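Local coordinates for GGDEF and EAL domain-containing protein (Vibrio cholerae O1 str. 2010EL-1786, PDB 6PWK) that binds cyclic di-GMP as a LapD-type receptor and probably relays the level of this second messenger to the control of large adhesins in biofilm formation, at residues A[21-25]-A[71-75]; A[31-35]-A[97-101]; A[287-291]-A[323-329]. All coordinates share one frame. Residue numbers count along the deposited sequence, not the author numbering.

Contact 1: residues A[21-25]-A[71-75]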
# COMPACT_ATOMS: atom_id res chain seq x y z
N PRO A 21 3.11 -20.96 10.67
CA PRO A 21 1.93 -21.84 10.52
C PRO A 21 1.49 -22.05 9.08
O PRO A 21 1.00 -23.13 8.74
CB PRO A 21 0.85 -21.10 11.33
CG PRO A 21 1.60 -20.23 12.28
CD PRO A 21 2.84 -19.81 11.55
N VAL A 22 1.66 -21.05 8.21
CA VAL A 22 1.17 -21.16 6.84
C VAL A 22 2.00 -22.18 6.06
O VAL A 22 1.48 -23.18 5.56
CB VAL A 22 1.17 -19.79 6.15
CG1 VAL A 22 0.51 -19.88 4.79
CG2 VAL A 22 0.48 -18.75 7.02
N SER A 23 3.30 -21.92 5.94
CA SER A 23 4.17 -22.77 5.13
C SER A 23 4.53 -24.08 5.82
O SER A 23 4.99 -25.01 5.14
CB SER A 23 5.45 -22.02 4.76
OG SER A 23 6.20 -21.70 5.92
N HIS A 24 4.34 -24.18 7.13
CA HIS A 24 4.82 -25.31 7.93
C HIS A 24 6.32 -25.50 7.76
O HIS A 24 6.84 -26.62 7.87
CB HIS A 24 4.07 -26.60 7.60
CG HIS A 24 4.09 -27.61 8.70
ND1 HIS A 24 3.31 -27.49 9.83
CD2 HIS A 24 4.80 -28.75 8.85
CE1 HIS A 24 3.54 -28.52 10.63
NE2 HIS A 24 4.44 -29.30 10.06
N LEU A 25 7.04 -24.41 7.49
CA LEU A 25 8.49 -24.37 7.46
C LEU A 25 8.97 -23.53 8.63
O LEU A 25 8.18 -22.96 9.39
CB LEU A 25 8.99 -23.80 6.13
CG LEU A 25 8.79 -24.63 4.86
CD1 LEU A 25 9.18 -23.81 3.64
CD2 LEU A 25 9.60 -25.91 4.94
N VAL A 71 1.16 -21.08 -0.69
CA VAL A 71 2.36 -21.04 0.14
C VAL A 71 2.65 -22.43 0.70
O VAL A 71 3.79 -22.90 0.68
CB VAL A 71 2.21 -20.00 1.26
CG1 VAL A 71 3.30 -20.18 2.31
CG2 VAL A 71 2.24 -18.59 0.69
N ARG A 72 1.62 -23.10 1.22
CA ARG A 72 1.79 -24.46 1.72
C ARG A 72 2.20 -25.41 0.61
O ARG A 72 3.08 -26.26 0.80
CB ARG A 72 0.50 -24.94 2.38
CG ARG A 72 0.46 -26.43 2.67
CD ARG A 72 1.48 -26.83 3.72
NE ARG A 72 1.20 -26.22 5.01
CZ ARG A 72 0.32 -26.69 5.88
NH1 ARG A 72 -0.37 -27.78 5.59
NH2 ARG A 72 0.13 -26.07 7.04
N GLU A 73 1.58 -25.29 -0.56
CA GLU A 73 1.92 -26.15 -1.69
C GLU A 73 3.38 -25.98 -2.08
O GLU A 73 4.14 -26.96 -2.15
CB GLU A 73 1.00 -25.87 -2.87
CG GLU A 73 1.30 -26.69 -4.13
CD GLU A 73 0.73 -28.10 -4.08
OE1 GLU A 73 0.70 -28.70 -2.99
OE2 GLU A 73 0.31 -28.60 -5.15
N LEU A 74 3.80 -24.74 -2.34
CA LEU A 74 5.20 -24.49 -2.66
C LEU A 74 6.12 -24.97 -1.54
O LEU A 74 7.18 -25.54 -1.80
CB LEU A 74 5.42 -23.00 -2.93
CG LEU A 74 6.87 -22.53 -3.12
CD1 LEU A 74 7.58 -23.35 -4.19
CD2 LEU A 74 6.90 -21.05 -3.47
N ALA A 75 5.71 -24.77 -0.28
CA ALA A 75 6.51 -25.25 0.84
C ALA A 75 6.57 -26.77 0.85
O ALA A 75 7.64 -27.36 0.99
CB ALA A 75 5.94 -24.72 2.15
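R72 curls its side chain off the side of helix 53-80 to reach loop 21-25: chi1 is t, then chi2 and chi3 are both p, which brings the guanidinium edge-on to the loop carbonyls. There NE donates to O of V22 at 3.1 Å, an acceptor that the loop, lacking regular helical bonds, can offer. One turn apart on the helix, V71 and A75 point at the loop. V22, chi1 t, sets CG1 3.7 Å from CG1 of V71, a match of two beta-branched side chains. S23 takes the p rotamer, so its OG accepts from the backbone N of L25 at 3.2 Å, forming an ST turn, and also hydrogen-bonds D20. Small A75 lets the loop come close, its CB 3.2 Å from O of S23, while the extended m,t side chain of L25 reaches CD1 to 3.7 Å from the same CB. Within this GGDEF domain, the chemistry thus combines apolar fit on the buried side with one arginine-to-carbonyl hydrogen bond at the more exposed edge.

Contact 2: residues A[31-35]-A[97-101]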
# COMPACT_ATOMS: atom_id res chain seq x y z
N TYR A 31 15.41 -19.20 10.75
CA TYR A 31 16.43 -19.09 9.71
C TYR A 31 17.69 -18.40 10.23
O TYR A 31 18.80 -18.85 9.95
CB TYR A 31 15.87 -18.33 8.51
CG TYR A 31 16.76 -18.40 7.30
CD1 TYR A 31 16.77 -19.53 6.50
CD2 TYR A 31 17.59 -17.34 6.97
CE1 TYR A 31 17.59 -19.60 5.40
CE2 TYR A 31 18.41 -17.41 5.86
CZ TYR A 31 18.40 -18.54 5.08
OH TYR A 31 19.21 -18.62 3.98
N MET A 32 17.53 -17.32 10.98
CA MET A 32 18.69 -16.61 11.52
C MET A 32 19.44 -17.47 12.52
O MET A 32 20.68 -17.42 12.58
CB MET A 32 18.24 -15.29 12.15
CG MET A 32 17.43 -14.41 11.22
SD MET A 32 18.33 -14.00 9.71
CE MET A 32 16.97 -13.59 8.61
N SER A 33 18.72 -18.27 13.31
CA SER A 33 19.38 -19.17 14.25
C SER A 33 20.19 -20.24 13.52
O SER A 33 21.36 -20.47 13.84
CB SER A 33 18.35 -19.81 15.17
OG SER A 33 18.91 -20.89 15.90
N GLN A 34 19.57 -20.90 12.54
CA GLN A 34 20.29 -21.89 11.75
C GLN A 34 21.44 -21.26 10.97
O GLN A 34 22.48 -21.90 10.77
CB GLN A 34 19.33 -22.61 10.80
CG GLN A 34 18.20 -23.35 11.48
CD GLN A 34 18.69 -24.53 12.30
OE1 GLN A 34 19.02 -24.38 13.48
NE2 GLN A 34 18.72 -25.70 11.68
N LEU A 35 21.26 -20.02 10.52
CA LEU A 35 22.31 -19.35 9.76
C LEU A 35 23.50 -19.00 10.65
O LEU A 35 24.65 -19.19 10.26
CB LEU A 35 21.76 -18.09 9.09
CG LEU A 35 22.64 -17.37 8.07
CD1 LEU A 35 22.81 -18.22 6.82
CD2 LEU A 35 22.05 -16.01 7.73
N PHE A 97 11.57 -17.36 0.39
CA PHE A 97 12.02 -18.46 1.22
C PHE A 97 13.54 -18.47 1.29
O PHE A 97 14.22 -18.19 0.30
CB PHE A 97 11.53 -19.80 0.67
CG PHE A 97 10.04 -19.97 0.72
CD1 PHE A 97 9.44 -20.51 1.85
CD2 PHE A 97 9.25 -19.60 -0.34
CE1 PHE A 97 8.07 -20.67 1.91
CE2 PHE A 97 7.87 -19.76 -0.29
CZ PHE A 97 7.28 -20.29 0.83
N GLY A 98 14.07 -18.79 2.47
CA GLY A 98 15.50 -18.91 2.68
C GLY A 98 15.93 -20.36 2.74
O GLY A 98 15.20 -21.22 3.24
N ILE A 99 17.13 -20.63 2.23
CA ILE A 99 17.67 -21.99 2.15
C ILE A 99 19.14 -21.96 2.52
O ILE A 99 19.90 -21.13 2.01
CB ILE A 99 17.47 -22.59 0.74
CG1 ILE A 99 15.98 -22.73 0.43
CG2 ILE A 99 18.16 -23.93 0.64
CD1 ILE A 99 15.68 -22.90 -1.04
N ILE A 100 19.55 -22.87 3.41
CA ILE A 100 20.94 -23.02 3.82
C ILE A 100 21.40 -24.41 3.39
O ILE A 100 20.74 -25.41 3.69
CB ILE A 100 21.12 -22.83 5.33
CG1 ILE A 100 20.45 -21.54 5.79
CG2 ILE A 100 22.59 -22.83 5.70
CD1 ILE A 100 20.48 -21.34 7.29
N MET A 101 22.54 -24.47 2.70
CA MET A 101 23.09 -25.72 2.17
C MET A 101 24.54 -25.85 2.61
O MET A 101 25.46 -25.40 1.91
CB MET A 101 22.97 -25.77 0.65
CG MET A 101 21.54 -25.76 0.14
SD MET A 101 21.38 -24.93 -1.45
CE MET A 101 21.82 -23.26 -0.99
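Two side chains, I100 and Y31, carry most of this buried meeting between helix 28-41 and strand 96-102, and a glycine makes it possible. The two segments run nearly parallel, their axes 9.6 Å apart at an angle of 18°. From the strand, I100 points at the helix; its CD1 lies over the face of the Y31 ring, 4.2 Å from the centroid and 24° off the normal, a CH-pi contact, and also reaches 3.9 Å from CB of L35. Isoleucine suits the place because its long branch can touch both residues, one helical turn apart. Y31 brings its ring up against the strand backbone, CE1 3.2 Å from C of G98. A CB on G98 would sit 2.6 Å from that CE1, so any side chain would clash. The phenol end is not wasted: OH of Y31 gives a weak hydrogen bond to O of I99, 3.3 Å away. On the opposite face of the strand, I99 and M101 pack against helix 106-118. On the helix 28-41 side, V47 of strand 45-51 touches Y31, L35 and I100. Strand 96-102 thus runs between strands 88-90 and 45-51 of the GGDEF sheet, with helices covering both faces.

Contact 3: residues A[287-291]-A[323-329]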
# COMPACT_ATOMS: atom_id res chain seq x y z
N ILE A 287 4.79 14.84 -12.77
CA ILE A 287 4.93 14.79 -14.22
C ILE A 287 4.08 15.88 -14.87
O ILE A 287 4.53 16.57 -15.79
CB ILE A 287 4.57 13.39 -14.75
CG1 ILE A 287 5.80 12.49 -14.72
CG2 ILE A 287 3.99 13.46 -16.15
CD1 ILE A 287 6.88 12.91 -15.70
N SER A 288 2.84 16.06 -14.40
CA SER A 288 1.98 17.08 -14.97
C SER A 288 2.54 18.48 -14.73
O SER A 288 2.47 19.34 -15.62
CB SER A 288 0.57 16.97 -14.37
OG SER A 288 0.18 15.62 -14.23
N GLN A 289 3.10 18.72 -13.55
CA GLN A 289 3.60 20.05 -13.22
C GLN A 289 4.85 20.38 -14.03
O GLN A 289 4.99 21.50 -14.54
CB GLN A 289 3.89 20.15 -11.73
CG GLN A 289 2.66 19.97 -10.85
CD GLN A 289 3.00 19.81 -9.38
OE1 GLN A 289 4.12 19.43 -9.03
NE2 GLN A 289 2.04 20.09 -8.51
N THR A 290 5.77 19.43 -14.17
CA THR A 290 7.00 19.70 -14.90
C THR A 290 6.78 19.72 -16.40
O THR A 290 7.37 20.56 -17.10
CB THR A 290 8.07 18.66 -14.53
OG1 THR A 290 7.62 17.35 -14.92
CG2 THR A 290 8.34 18.68 -13.04
N LEU A 291 5.94 18.83 -16.93
CA LEU A 291 5.69 18.82 -18.36
C LEU A 291 5.00 20.10 -18.82
O LEU A 291 5.20 20.53 -19.96
CB LEU A 291 4.86 17.60 -18.75
CG LEU A 291 5.57 16.25 -18.86
CD1 LEU A 291 4.62 15.18 -19.37
CD2 LEU A 291 6.79 16.36 -19.76
N ALA A 323 -1.70 11.98 -17.73
CA ALA A 323 -0.89 13.16 -17.44
C ALA A 323 0.17 13.38 -18.51
O ALA A 323 0.46 14.52 -18.89
CB ALA A 323 -0.24 13.02 -16.07
N VAL A 324 0.76 12.30 -19.01
CA VAL A 324 1.81 12.41 -20.02
C VAL A 324 1.24 12.92 -21.34
O VAL A 324 1.79 13.85 -21.95
CB VAL A 324 2.53 11.06 -20.18
CG1 VAL A 324 3.25 11.00 -21.52
CG2 VAL A 324 3.52 10.85 -19.04
N ARG A 325 0.14 12.33 -21.79
CA ARG A 325 -0.45 12.73 -23.07
C ARG A 325 -1.16 14.08 -22.99
O ARG A 325 -1.17 14.82 -23.98
CB ARG A 325 -1.41 11.65 -23.57
CG ARG A 325 -0.74 10.59 -24.43
CD ARG A 325 -1.69 9.47 -24.80
NE ARG A 325 -1.07 8.53 -25.73
CZ ARG A 325 -1.61 7.37 -26.08
NH1 ARG A 325 -2.78 6.99 -25.58
NH2 ARG A 325 -0.97 6.58 -26.93
N ASN A 326 -1.76 14.42 -21.85
CA ASN A 326 -2.42 15.72 -21.73
C ASN A 326 -1.43 16.86 -21.89
O ASN A 326 -1.82 17.96 -22.29
CB ASN A 326 -3.13 15.84 -20.38
CG ASN A 326 -4.42 15.05 -20.32
OD1 ASN A 326 -5.01 14.73 -21.36
ND2 ASN A 326 -4.88 14.75 -19.12
N ALA A 327 -0.16 16.62 -21.59
CA ALA A 327 0.87 17.65 -21.66
C ALA A 327 1.65 17.63 -22.97
O ALA A 327 2.65 18.35 -23.10
CB ALA A 327 1.84 17.50 -20.48
N GLY A 328 1.22 16.83 -23.94
CA GLY A 328 1.88 16.81 -25.24
C GLY A 328 3.01 15.81 -25.39
O GLY A 328 3.80 15.94 -26.32
N ALA A 329 3.11 14.84 -24.49
CA ALA A 329 4.10 13.78 -24.60
C ALA A 329 3.39 12.47 -24.97
O ALA A 329 2.18 12.46 -25.25
CB ALA A 329 4.89 13.66 -23.30
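I287 opens the contact, aiming its side chain from helix 281-292 at helix 314-326; its CG2 lies 3.9 Å from CG2 of V324, and F303 of strand 301-305 packs against both I287 and V324. Next comes S288, whose OG lies 3.2 Å from CB of A323. A small residue fits here, and its hydroxyl is satisfied within its own helix by O of I284. These are helices on the outer layer of the EAL domain, a TIM-barrel-like fold in which parallel strands such as 301-305 and 330-336 alternate with helices. One turn on, L291 fills the largest area: its CB meets CB of A327 at 3.5 Å, and its CD1 reaches 4.2 Å from CB of A329. Both alanines flank G328, the C-prime residue of a Schellman motif in which A329 N bonds to V324 O at 3.0 Å and G328 N to R325 O at 3.1 Å. The positive phi of G328 favours glycine, and the turn brings A329 round to L291 before strand 330-336.

In the fold
Contacts 1 and 2 both belong to the GGDEF domain, their centres 16 Å apart, and their segments alternate along the chain: 21-25, 31-35, 71-75, 97-101. They meet at F97 of strand 96-102, whose ring packs against S23, L25, V71 and L74 of contact 1, so that F97 joins the packing of loop, helix 53-80 and sheet. Contact 3 comes later, in the EAL domain, about 46 Å and 48 Å from contacts 1 and 2 between centres, on the opposite side of the chain's centre and without touching them. The contacts thus sample the two domains separately, and c-di-GMP is seen in one pocket made largely by GGDEF residues and another made by EAL residues.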